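Local structure of probable fatty acyl-CoA transferase Rv3272 (Mycobacterium tuberculosis, 5YX6) at residues Ala48-Thr53 / Pro379-Gly384; Thr95-Leu100 / Leu191-Asn196; Ala102-Thr107 / Ser141-Asp146; Met159-Pro162 / Pro166-Ile169; Cys275-Arg280 / Gln323-Met328. The protein binds fatty acyl-CoAs of varying chain length, palmitoyl-CoA most tightly, and probably acts in fatty acid metabolism as a homodimeric family III CoA transferase. All coordinates share one frame; numbering follows the deposited sequence.

Interaction 1 of 5, residues Ala48-Thr53 / Pro379-Gly384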
# COMPACT_ATOMS: atom_id res chain seq x y z
N ALA A 48 -12.50 -7.10 -20.26
CA ALA A 48 -13.50 -7.97 -19.65
C ALA A 48 -14.10 -7.37 -18.37
O ALA A 48 -15.27 -7.62 -18.05
CB ALA A 48 -12.90 -9.33 -19.36
N ALA A 49 -13.30 -6.60 -17.64
CA ALA A 49 -13.75 -6.00 -16.39
C ALA A 49 -14.89 -5.00 -16.57
O ALA A 49 -15.52 -4.60 -15.59
CB ALA A 49 -12.58 -5.33 -15.69
N ARG A 50 -15.13 -4.57 -17.80
CA ARG A 50 -16.27 -3.70 -18.10
C ARG A 50 -17.59 -4.41 -17.82
O ARG A 50 -18.59 -3.78 -17.49
CB ARG A 50 -16.24 -3.23 -19.56
CG ARG A 50 -15.22 -2.14 -19.89
CD ARG A 50 -15.26 -1.83 -21.39
NE ARG A 50 -14.23 -0.88 -21.81
CZ ARG A 50 -14.41 0.43 -21.86
NH1 ARG A 50 -15.58 0.97 -21.52
NH2 ARG A 50 -13.41 1.22 -22.26
N GLN A 51 -17.58 -5.74 -17.96
CA GLN A 51 -18.82 -6.50 -17.89
C GLN A 51 -19.13 -6.98 -16.47
O GLN A 51 -20.29 -7.22 -16.14
CB GLN A 51 -18.74 -7.71 -18.83
CG GLN A 51 -18.56 -7.38 -20.32
CD GLN A 51 -19.60 -6.41 -20.86
OE1 GLN A 51 -19.44 -5.19 -20.74
NE2 GLN A 51 -20.66 -6.94 -21.45
N ILE A 52 -18.10 -7.10 -15.64
CA ILE A 52 -18.28 -7.50 -14.24
C ILE A 52 -19.00 -6.41 -13.45
O ILE A 52 -18.39 -5.44 -13.00
CB ILE A 52 -16.93 -7.81 -13.56
CG1 ILE A 52 -16.14 -8.82 -14.38
CG2 ILE A 52 -17.15 -8.33 -12.16
CD1 ILE A 52 -16.93 -10.05 -14.73
N THR A 53 -20.31 -6.56 -13.30
CA THR A 53 -21.13 -5.51 -12.70
C THR A 53 -21.70 -5.87 -11.32
O THR A 53 -21.77 -7.04 -10.95
CB THR A 53 -22.27 -5.12 -13.66
OG1 THR A 53 -22.96 -6.30 -14.08
CG2 THR A 53 -21.71 -4.41 -14.89
N PRO A 379 -15.70 10.87 -17.39
CA PRO A 379 -16.07 9.47 -17.27
C PRO A 379 -15.03 8.58 -17.94
O PRO A 379 -14.16 9.07 -18.66
CB PRO A 379 -17.40 9.41 -18.02
CG PRO A 379 -17.25 10.43 -19.09
CD PRO A 379 -16.47 11.55 -18.45
N PRO A 380 -15.12 7.27 -17.71
CA PRO A 380 -14.28 6.35 -18.48
C PRO A 380 -14.62 6.41 -19.97
O PRO A 380 -15.74 6.77 -20.31
CB PRO A 380 -14.62 4.98 -17.90
CG PRO A 380 -15.95 5.17 -17.24
CD PRO A 380 -15.94 6.56 -16.72
N PRO A 381 -13.65 6.09 -20.84
CA PRO A 381 -13.90 5.98 -22.28
C PRO A 381 -14.76 4.76 -22.62
O PRO A 381 -14.67 3.75 -21.93
CB PRO A 381 -12.50 5.82 -22.87
CG PRO A 381 -11.74 5.10 -21.79
CD PRO A 381 -12.27 5.68 -20.49
N THR A 382 -15.55 4.85 -23.69
CA THR A 382 -16.19 3.66 -24.23
C THR A 382 -15.11 2.83 -24.92
O THR A 382 -14.07 3.34 -25.30
CB THR A 382 -17.33 4.02 -25.22
OG1 THR A 382 -16.81 4.81 -26.30
CG2 THR A 382 -18.43 4.79 -24.51
N ALA A 383 -15.35 1.53 -25.05
CA ALA A 383 -14.35 0.65 -25.64
C ALA A 383 -14.02 1.05 -27.09
O ALA A 383 -14.88 1.06 -27.96
CB ALA A 383 -14.84 -0.79 -25.59
N GLY A 384 -12.76 1.40 -27.33
CA GLY A 384 -12.31 1.71 -28.68
C GLY A 384 -12.69 3.10 -29.15
O GLY A 384 -12.58 3.41 -30.34
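Arg50 meets the backbone carbonyl of Pro381 with the end of its guanidinium group, and both terminal nitrogens give a hydrogen to the same oxygen. Arg50 NH2 lies 2.8 Å from Pro381 O with an N-H...O angle of 148°, and Arg50 NH1 lies 3.0 Å from Pro381 O at 142°. The acceptor lies in the guanidinium plane, but the two donors use it differently: NH1 approaches in the carbonyl plane, whereas NH2 stands well above it. Ala383 adds a second surface. Its backbone N sits over one guanidinium face near the rim, and Ala383 CB packs 3.8 Å from Arg50 NE. Although Arg50 NH2 and Ala383 N are 3.4 Å apart, both are donors and form no bond. The reach depends on an extended chain: CG turns away from the carbonyl carbon (chi1 -76°), and the chain is extended from CG to NE. Farther out, Glu42 at the end of strand 37-42 takes a salt bridge from Arg50 NH2, and Phe66 and Ser75 also touch the arginine. The contact thus joins the loop after strand 37-42 to the C-terminal loop before helix 387-390. Chemically, a forked pair of charge-assisted bonds on a proline carbonyl should restrain guanidinium rotation, while Glu42 probably balances part of the positive charge.

Interaction 2 of 5, residues Thr95-Leu100 / Leu191-Asn196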
# COMPACT_ATOMS: atom_id res chain seq x y z
N THR A 95 5.29 7.45 -30.35
CA THR A 95 4.84 8.74 -29.88
C THR A 95 4.69 8.79 -28.36
O THR A 95 4.29 9.82 -27.81
CB THR A 95 3.48 9.13 -30.50
OG1 THR A 95 2.46 8.28 -29.96
CG2 THR A 95 3.52 9.00 -32.02
N ALA A 96 5.01 7.69 -27.69
CA ALA A 96 4.72 7.57 -26.26
C ALA A 96 5.93 7.86 -25.38
O ALA A 96 7.07 7.60 -25.75
CB ALA A 96 4.18 6.19 -25.95
N ASP A 97 5.66 8.37 -24.18
CA ASP A 97 6.69 8.54 -23.17
C ASP A 97 6.81 7.29 -22.30
O ASP A 97 7.90 6.91 -21.88
CB ASP A 97 6.38 9.75 -22.29
CG ASP A 97 6.25 11.03 -23.10
OD1 ASP A 97 7.30 11.65 -23.38
OD2 ASP A 97 5.10 11.42 -23.44
N VAL A 98 5.68 6.64 -22.04
CA VAL A 98 5.64 5.46 -21.18
C VAL A 98 4.79 4.34 -21.77
O VAL A 98 3.73 4.59 -22.34
CB VAL A 98 5.09 5.80 -19.78
CG1 VAL A 98 5.10 4.57 -18.89
CG2 VAL A 98 5.88 6.93 -19.12
N VAL A 99 5.27 3.11 -21.64
CA VAL A 99 4.42 1.94 -21.82
C VAL A 99 4.22 1.23 -20.48
O VAL A 99 5.19 0.95 -19.77
CB VAL A 99 5.03 0.97 -22.86
CG1 VAL A 99 4.33 -0.38 -22.81
CG2 VAL A 99 4.94 1.58 -24.25
N LEU A 100 2.96 0.96 -20.13
CA LEU A 100 2.60 0.16 -18.95
C LEU A 100 2.08 -1.19 -19.38
O LEU A 100 1.14 -1.27 -20.17
CB LEU A 100 1.52 0.84 -18.11
CG LEU A 100 1.77 2.17 -17.42
CD1 LEU A 100 0.56 2.53 -16.59
CD2 LEU A 100 3.00 2.03 -16.56
N LEU A 191 11.48 11.26 -14.02
CA LEU A 191 12.41 12.22 -13.44
C LEU A 191 13.83 11.89 -13.88
O LEU A 191 14.61 12.77 -14.22
CB LEU A 191 12.31 12.20 -11.93
CG LEU A 191 12.73 13.37 -11.04
CD1 LEU A 191 12.34 14.74 -11.60
CD2 LEU A 191 12.10 13.14 -9.68
N HIS A 192 14.13 10.59 -13.90
CA HIS A 192 15.44 10.11 -14.32
C HIS A 192 15.70 10.60 -15.73
O HIS A 192 16.78 11.11 -16.04
CB HIS A 192 15.50 8.57 -14.25
CG HIS A 192 16.88 7.99 -14.23
ND1 HIS A 192 17.97 8.66 -13.71
CD2 HIS A 192 17.34 6.79 -14.66
CE1 HIS A 192 19.04 7.89 -13.82
NE2 HIS A 192 18.69 6.76 -14.39
N ARG A 193 14.70 10.44 -16.59
CA ARG A 193 14.82 10.86 -17.97
C ARG A 193 14.97 12.38 -18.06
O ARG A 193 15.85 12.89 -18.75
CB ARG A 193 13.60 10.40 -18.78
CG ARG A 193 13.79 10.50 -20.28
CD ARG A 193 12.54 10.11 -21.02
NE ARG A 193 11.44 11.02 -20.73
CZ ARG A 193 10.30 11.06 -21.41
NH1 ARG A 193 10.11 10.22 -22.42
NH2 ARG A 193 9.36 11.93 -21.08
N GLU A 194 14.15 13.09 -17.30
CA GLU A 194 14.14 14.54 -17.33
C GLU A 194 15.49 15.13 -16.96
O GLU A 194 15.99 16.04 -17.64
CB GLU A 194 13.06 15.08 -16.39
CG GLU A 194 12.62 16.52 -16.63
CD GLU A 194 11.86 16.74 -17.94
OE1 GLU A 194 11.26 15.78 -18.49
OE2 GLU A 194 11.86 17.91 -18.40
N ARG A 195 16.12 14.58 -15.94
CA ARG A 195 17.34 15.17 -15.42
C ARG A 195 18.62 14.57 -15.96
O ARG A 195 19.59 15.28 -16.20
CB ARG A 195 17.36 15.04 -13.90
CG ARG A 195 16.12 15.58 -13.25
CD ARG A 195 16.28 15.53 -11.76
NE ARG A 195 17.38 16.37 -11.29
CZ ARG A 195 18.38 15.93 -10.53
NH1 ARG A 195 19.34 16.76 -10.14
NH2 ARG A 195 18.41 14.66 -10.16
N ASN A 196 18.60 13.26 -16.22
CA ASN A 196 19.82 12.56 -16.57
C ASN A 196 19.84 12.02 -17.98
O ASN A 196 20.87 11.52 -18.43
CB ASN A 196 20.07 11.41 -15.58
CG ASN A 196 20.26 11.90 -14.15
OD1 ASN A 196 21.04 12.81 -13.90
ND2 ASN A 196 19.55 11.28 -13.20
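A surface salt bridge between Asp97 and Arg193 ties the residue just ahead of strand 98-101 to the last turn of helix 173-196 in the Rossmann-type domain. The evidence is a two-nitrogen, end-on approach to a single carboxylate oxygen: Arg193 NH2 is 3.1 Å from Asp97 OD1 with an N-H...O angle of 153°, and Arg193 NH1 is 3.3 Å from Asp97 OD1. OD1 lies close to the guanidinium plane, yet the carboxylate is turned 78° against it, so the geometry differs from the coplanar two-oxygen pairing. NH1 meets the anti lone pair of OD1, while NH2 comes from above the carboxylate plane. Arg193 reaches across with CG anti to its own N (chi1 -166°) and bends at chi3, and the two side chains cross at about a right angle. Each charged group has another partner: Asp97 OD2 accepts from the backbone N of Arg14, and Arg193 NH1 donates to Asn124 O. These bonds fix both ends of the bridge, which probably makes it less mobile than an isolated surface pair. Asn124 and Arg193 also line the pocket in which benzamidine is bound. Around the bridge, strand 98-101 runs between strands 14-17 and 126-131 of the parallel sheet; Val98 and Leu100 pack on Leu190 and Val186 of helix 173-196, whose end also meets the second subunit through Arg195.

Interaction 3 of 5, residues Ala102-Thr107 / Ser141-Asp146; sequences AFRPGT and SRPGID
Arg104 passes alongside Pro143, and the two side chains point the same way. At the root, Arg104 CB is 4.3 Å from Ser141 O. CG is placed between the backbone N and the carbonyl carbon (chi1 78°), the chain runs straight through CD, and a bend at chi3 then brings one face of the guanidinium against Pro143 CG. There, Arg104 CZ lies 4.0 Å and Arg104 NH2 3.9 Å from Pro143 CG, which stands 3.8 Å above the guanidinium plane, offset toward its rim: an apolar carbon against a flat cation, with no hydrogen bond across the contact. NH2 finds a polar partner in a bound glycerol, probably from the crystallisation liquor. Arg104 begins a type II beta turn through Pro105 and Gly106 to Thr107, which leads into helix 107-110, and Thr107 OG1 donates to Arg104 O at 2.7 Å. Gly106 is the N-cap of that helix, as Ile145 is of helix 146-152, so two loops that follow sheet strands and precede helices meet here. Pro105 CD packs 4.0 Å from Ser141 O. Pro143 also touches Met328 of the second subunit, and its side chain lies about 12 Å from that of Asp175, the inferred nucleophile.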
# COMPACT_ATOMS: atom_id res chain seq x y z
N ALA A 102 1.12 -5.40 -18.02
CA ALA A 102 0.89 -6.31 -16.90
C ALA A 102 0.48 -7.73 -17.33
O ALA A 102 -0.24 -8.42 -16.61
CB ALA A 102 -0.16 -5.73 -15.97
N PHE A 103 0.93 -8.16 -18.50
CA PHE A 103 0.73 -9.54 -18.90
C PHE A 103 1.72 -10.39 -18.12
O PHE A 103 2.62 -9.86 -17.48
CB PHE A 103 0.95 -9.74 -20.41
CG PHE A 103 0.02 -8.94 -21.27
CD1 PHE A 103 -1.35 -9.07 -21.13
CD2 PHE A 103 0.51 -8.07 -22.22
CE1 PHE A 103 -2.21 -8.34 -21.91
CE2 PHE A 103 -0.34 -7.33 -23.01
CZ PHE A 103 -1.71 -7.46 -22.85
N ARG A 104 1.52 -11.71 -18.13
CA ARG A 104 2.48 -12.59 -17.49
C ARG A 104 3.77 -12.54 -18.31
O ARG A 104 3.72 -12.28 -19.52
CB ARG A 104 1.94 -14.03 -17.39
CG ARG A 104 2.02 -14.81 -18.69
CD ARG A 104 1.37 -16.17 -18.54
NE ARG A 104 -0.07 -16.06 -18.32
CZ ARG A 104 -0.89 -17.10 -18.16
NH1 ARG A 104 -0.40 -18.33 -18.20
NH2 ARG A 104 -2.19 -16.90 -17.96
N PRO A 105 4.93 -12.79 -17.66
CA PRO A 105 6.25 -12.74 -18.30
C PRO A 105 6.32 -13.44 -19.65
O PRO A 105 5.75 -14.51 -19.80
CB PRO A 105 7.14 -13.46 -17.29
CG PRO A 105 6.51 -13.14 -15.97
CD PRO A 105 5.03 -13.06 -16.21
N GLY A 106 7.00 -12.81 -20.61
CA GLY A 106 7.22 -13.38 -21.93
C GLY A 106 6.21 -13.02 -23.01
O GLY A 106 6.49 -13.13 -24.21
N THR A 107 5.02 -12.59 -22.57
CA THR A 107 3.94 -12.27 -23.49
C THR A 107 4.28 -11.19 -24.51
O THR A 107 4.24 -11.45 -25.72
CB THR A 107 2.71 -11.82 -22.70
OG1 THR A 107 2.34 -12.85 -21.77
CG2 THR A 107 1.54 -11.55 -23.64
N SER A 141 6.84 -17.25 -12.46
CA SER A 141 6.35 -17.06 -13.82
C SER A 141 4.81 -17.09 -13.87
O SER A 141 4.20 -16.71 -14.88
CB SER A 141 6.92 -18.15 -14.73
OG SER A 141 6.38 -19.41 -14.37
N ARG A 142 4.21 -17.52 -12.77
CA ARG A 142 2.78 -17.81 -12.72
C ARG A 142 1.94 -16.55 -12.70
O ARG A 142 2.38 -15.51 -12.20
CB ARG A 142 2.48 -18.67 -11.48
CG ARG A 142 3.24 -19.99 -11.49
CD ARG A 142 3.41 -20.59 -10.10
NE ARG A 142 2.55 -20.00 -9.08
CZ ARG A 142 2.97 -19.61 -7.88
NH1 ARG A 142 4.24 -19.74 -7.53
NH2 ARG A 142 2.10 -19.09 -7.02
N PRO A 143 0.71 -16.64 -13.22
CA PRO A 143 -0.26 -15.57 -13.00
C PRO A 143 -0.80 -15.69 -11.58
O PRO A 143 -0.67 -16.75 -10.98
CB PRO A 143 -1.33 -15.85 -14.04
CG PRO A 143 -1.30 -17.32 -14.19
CD PRO A 143 0.15 -17.72 -14.05
N GLY A 144 -1.39 -14.63 -11.06
CA GLY A 144 -1.89 -14.64 -9.70
C GLY A 144 -2.94 -13.58 -9.57
O GLY A 144 -3.05 -12.71 -10.43
N ILE A 145 -3.72 -13.64 -8.51
CA ILE A 145 -4.58 -12.52 -8.17
C ILE A 145 -4.28 -12.11 -6.72
O ILE A 145 -3.48 -12.76 -6.06
CB ILE A 145 -6.07 -12.85 -8.37
CG1 ILE A 145 -6.47 -14.11 -7.61
CG2 ILE A 145 -6.36 -13.05 -9.84
CD1 ILE A 145 -7.96 -14.21 -7.39
N ASP A 146 -4.89 -11.01 -6.28
CA ASP A 146 -4.65 -10.43 -4.95
C ASP A 146 -4.67 -11.47 -3.83
O ASP A 146 -3.72 -11.59 -3.05
CB ASP A 146 -5.70 -9.33 -4.67
CG ASP A 146 -5.50 -8.63 -3.31
OD1 ASP A 146 -5.89 -9.19 -2.26
OD2 ASP A 146 -4.93 -7.51 -3.30

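Interaction 4 of 5, residues Met159-Pro162 / Pro166-Ile169; sequences MPTP and PQII
Met159 and Gln167 pack against each other across two neighbouring parts of the irregular loop joining helices 146-152 and 173-196; no backbone hydrogen bond links the two segments, and van der Waals contact, mostly of side chains, joins them. Gln167 has the largest buried area, followed by Met159 and Thr161. The closest carbon pair is Met159 CB with Gln167 CB at 3.6 Å, and Met159 O lies equally near Gln167 CB, so the base of the glutamine is held against both main chain and side chain. The two side chains cross at about a right angle. A chi1 of 179° sends Gln167 CG away from its own N, toward the methionine, where its CG is 3.9 Å from Met159 SD and equally far from Met159 CE. Thr161 covers another part of the same residue: its methyl CG2 comes to 3.8 Å from Gln167 CB and also abuts the amide group. The threonine hydroxyl is engaged differently, since OG1 forms a hydrogen bond with Lys165 O between the two segments. The second subunit also contributes, with its Gln167 packing on Gln167 and its Pro170 on Met159, placing this loop at the dimer interface. At the far end of the methionine, a bend at chi3 brings the terminal methyl CE to 4.1 Å from Ile169 CG1.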
# COMPACT_ATOMS: atom_id res chain seq x y z
N MET A 159 -3.56 -14.64 12.67
CA MET A 159 -4.93 -14.15 12.81
C MET A 159 -5.87 -15.31 13.00
O MET A 159 -6.32 -15.92 12.02
CB MET A 159 -5.33 -13.33 11.59
CG MET A 159 -4.57 -12.02 11.46
SD MET A 159 -5.36 -10.95 10.26
CE MET A 159 -4.63 -11.55 8.74
N PRO A 160 -6.18 -15.63 14.26
CA PRO A 160 -7.05 -16.78 14.54
C PRO A 160 -8.49 -16.56 14.09
O PRO A 160 -9.04 -15.47 14.28
CB PRO A 160 -6.96 -16.94 16.06
CG PRO A 160 -5.78 -16.11 16.49
CD PRO A 160 -5.66 -15.01 15.48
N THR A 161 -9.05 -17.60 13.49
CA THR A 161 -10.44 -17.64 13.05
C THR A 161 -11.15 -18.76 13.83
O THR A 161 -10.49 -19.70 14.30
CB THR A 161 -10.56 -17.89 11.54
OG1 THR A 161 -9.97 -19.16 11.22
CG2 THR A 161 -9.84 -16.80 10.76
N PRO A 162 -12.49 -18.67 13.97
CA PRO A 162 -13.26 -19.67 14.72
C PRO A 162 -13.00 -21.12 14.29
O PRO A 162 -12.79 -21.97 15.17
CB PRO A 162 -14.71 -19.28 14.43
CG PRO A 162 -14.66 -17.82 14.20
CD PRO A 162 -13.34 -17.56 13.51
N PRO A 166 -7.41 -20.26 7.71
CA PRO A 166 -6.56 -19.07 7.56
C PRO A 166 -7.40 -17.82 7.32
O PRO A 166 -8.42 -17.86 6.61
CB PRO A 166 -5.71 -19.40 6.33
CG PRO A 166 -5.74 -20.88 6.21
CD PRO A 166 -7.10 -21.29 6.71
N GLN A 167 -7.02 -16.72 7.95
CA GLN A 167 -7.75 -15.47 7.79
C GLN A 167 -7.41 -14.82 6.46
O GLN A 167 -6.26 -14.48 6.21
CB GLN A 167 -7.45 -14.51 8.93
CG GLN A 167 -8.18 -13.19 8.82
CD GLN A 167 -9.65 -13.30 9.12
OE1 GLN A 167 -10.48 -13.34 8.20
NE2 GLN A 167 -10.00 -13.35 10.40
N ILE A 168 -8.42 -14.66 5.61
CA ILE A 168 -8.23 -14.02 4.31
C ILE A 168 -8.71 -12.58 4.40
O ILE A 168 -9.90 -12.35 4.62
CB ILE A 168 -9.02 -14.74 3.20
CG1 ILE A 168 -8.62 -16.21 3.09
CG2 ILE A 168 -8.88 -13.98 1.88
CD1 ILE A 168 -7.25 -16.44 2.46
N ILE A 169 -7.81 -11.62 4.22
CA ILE A 169 -8.19 -10.22 4.30
C ILE A 169 -9.14 -9.89 3.15
O ILE A 169 -8.82 -10.10 1.99
CB ILE A 169 -6.96 -9.29 4.27
CG1 ILE A 169 -6.12 -9.52 5.53
CG2 ILE A 169 -7.38 -7.84 4.20
CD1 ILE A 169 -4.70 -9.00 5.43

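Interaction 5 of 5, residues Cys275-Arg280 / Gln323-Met328; sequences CYLIGR and QANGLM
Two Schellman motifs face each other here, one ending helix 268-277 and the other ending helix 315-324, with Leu277 bridging them. In the first, Gly279 has the positive phi of the C-prime position, and the two diagnostic bonds are Arg280 N to Cys275 O at 2.8 Å and Gly279 N to Tyr276 O at 3.2 Å. In the second, Gly326 plays the same part, with Gly326 N bonded to Gln323 O at 2.9 Å and Leu327 N to Leu322 O. Between the two helix ends, Leu277 CD1 is the principal contact atom. It sits 3.7 Å from Asn325 CB and 3.8 Å from Leu327 CD1, so that one methyl touches the residues before and after Gly326. The two leucines reach toward each other tip to tip, whereas the asparagine is met at an oblique angle, its CG lying 4.0 Å from Leu277 CD2. CG of Leu277 is turned away from its carbonyl carbon (chi1 -74°), and the nearly straight chi2 (175°) helps direct CD1 to both partners. Leu322 touches both leucines, and Leu327 also packs on His270, Lys273 and Leu274. No hydrogen bond runs between the two segments themselves, so their contact rests on dispersion and burial of methyl groups, while Lys273 NZ, hydrogen-bonded to Asn325 O, supplies a polar tie beside it.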
# COMPACT_ATOMS: atom_id res chain seq x y z
N CYS A 275 -4.86 5.35 32.98
CA CYS A 275 -5.22 4.81 34.29
C CYS A 275 -6.08 5.76 35.13
O CYS A 275 -7.06 5.33 35.74
CB CYS A 275 -3.96 4.46 35.08
SG CYS A 275 -3.00 3.13 34.36
N TYR A 276 -5.74 7.04 35.15
CA TYR A 276 -6.54 7.98 35.93
C TYR A 276 -7.92 8.16 35.29
O TYR A 276 -8.92 8.27 35.99
CB TYR A 276 -5.84 9.34 36.07
CG TYR A 276 -4.58 9.27 36.91
CD1 TYR A 276 -4.63 9.07 38.29
CD2 TYR A 276 -3.33 9.41 36.32
CE1 TYR A 276 -3.46 8.99 39.05
CE2 TYR A 276 -2.16 9.34 37.06
CZ TYR A 276 -2.23 9.13 38.42
OH TYR A 276 -1.05 9.07 39.13
N LEU A 277 -7.97 8.19 33.96
CA LEU A 277 -9.22 8.46 33.25
C LEU A 277 -10.26 7.35 33.38
O LEU A 277 -11.46 7.62 33.37
CB LEU A 277 -8.96 8.73 31.75
CG LEU A 277 -8.32 10.09 31.42
CD1 LEU A 277 -7.99 10.21 29.94
CD2 LEU A 277 -9.23 11.23 31.87
N ILE A 278 -9.81 6.10 33.50
CA ILE A 278 -10.72 4.96 33.66
C ILE A 278 -11.00 4.65 35.13
O ILE A 278 -11.62 3.63 35.44
CB ILE A 278 -10.16 3.69 33.00
CG1 ILE A 278 -8.87 3.27 33.72
CG2 ILE A 278 -9.92 3.92 31.52
CD1 ILE A 278 -8.26 2.01 33.19
N GLY A 279 -10.53 5.51 36.02
CA GLY A 279 -10.79 5.35 37.44
C GLY A 279 -9.94 4.28 38.09
O GLY A 279 -10.41 3.58 38.99
N ARG A 280 -8.71 4.10 37.63
CA ARG A 280 -7.86 3.06 38.19
C ARG A 280 -6.43 3.53 38.47
O ARG A 280 -5.48 3.01 37.87
CB ARG A 280 -7.84 1.84 37.26
CG ARG A 280 -9.20 1.14 37.10
CD ARG A 280 -9.61 0.40 38.39
NE ARG A 280 -8.52 -0.43 38.88
CZ ARG A 280 -8.34 -1.70 38.54
NH1 ARG A 280 -9.20 -2.31 37.71
NH2 ARG A 280 -7.30 -2.37 39.03
N GLN A 323 -10.33 10.98 23.77
CA GLN A 323 -9.86 11.90 22.74
C GLN A 323 -9.80 13.32 23.28
O GLN A 323 -8.88 14.08 22.96
CB GLN A 323 -10.75 11.83 21.49
CG GLN A 323 -10.52 10.59 20.63
CD GLN A 323 -11.32 10.59 19.32
OE1 GLN A 323 -12.11 11.50 19.05
NE2 GLN A 323 -11.11 9.57 18.51
N ALA A 324 -10.75 13.69 24.13
CA ALA A 324 -10.76 15.03 24.70
C ALA A 324 -9.51 15.26 25.56
O ALA A 324 -9.12 16.39 25.80
CB ALA A 324 -12.02 15.28 25.51
N ASN A 325 -8.89 14.17 26.01
CA ASN A 325 -7.69 14.25 26.82
C ASN A 325 -6.45 13.82 26.05
O ASN A 325 -5.42 13.50 26.65
CB ASN A 325 -7.84 13.38 28.07
CG ASN A 325 -8.74 14.03 29.11
OD1 ASN A 325 -9.97 13.98 29.02
ND2 ASN A 325 -8.11 14.64 30.10
N GLY A 326 -6.54 13.82 24.73
CA GLY A 326 -5.37 13.61 23.90
C GLY A 326 -4.84 12.19 23.89
O GLY A 326 -3.63 11.99 23.82
N LEU A 327 -5.72 11.21 24.00
CA LEU A 327 -5.30 9.82 23.87
C LEU A 327 -5.78 9.24 22.55
O LEU A 327 -6.82 9.65 22.01
CB LEU A 327 -5.81 8.98 25.04
CG LEU A 327 -5.29 9.37 26.42
CD1 LEU A 327 -5.83 8.39 27.45
CD2 LEU A 327 -3.77 9.40 26.45
N MET A 328 -5.03 8.30 22.01
CA MET A 328 -5.41 7.66 20.76
C MET A 328 -6.44 6.55 20.99
O MET A 328 -6.14 5.51 21.57
CB MET A 328 -4.18 7.11 20.03
CG MET A 328 -3.19 8.20 19.60
SD MET A 328 -1.69 7.60 18.79
CE MET A 328 -1.12 6.34 19.93

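Along the chain, interaction 1 spans the other four, since its segments come from near the start and near the end of the chain, 326 residues apart. Interactions 2 and 3 adjoin in sequence, one ending at residue 100 and the other starting at 102, yet their centres are 24 Å apart. Interactions 3 and 4 approach more closely, with nearest atoms about 5 Å apart, and both lie near the inferred nucleophile Asp175: side chains of Pro143 and Ile169 lie about 12 and 11 Å from its side chain. Interaction 5 is remote, its centre 53 Å from that of interaction 2, but across the dimer its Met328 packs on Pro143 of interaction 3 in the second subunit.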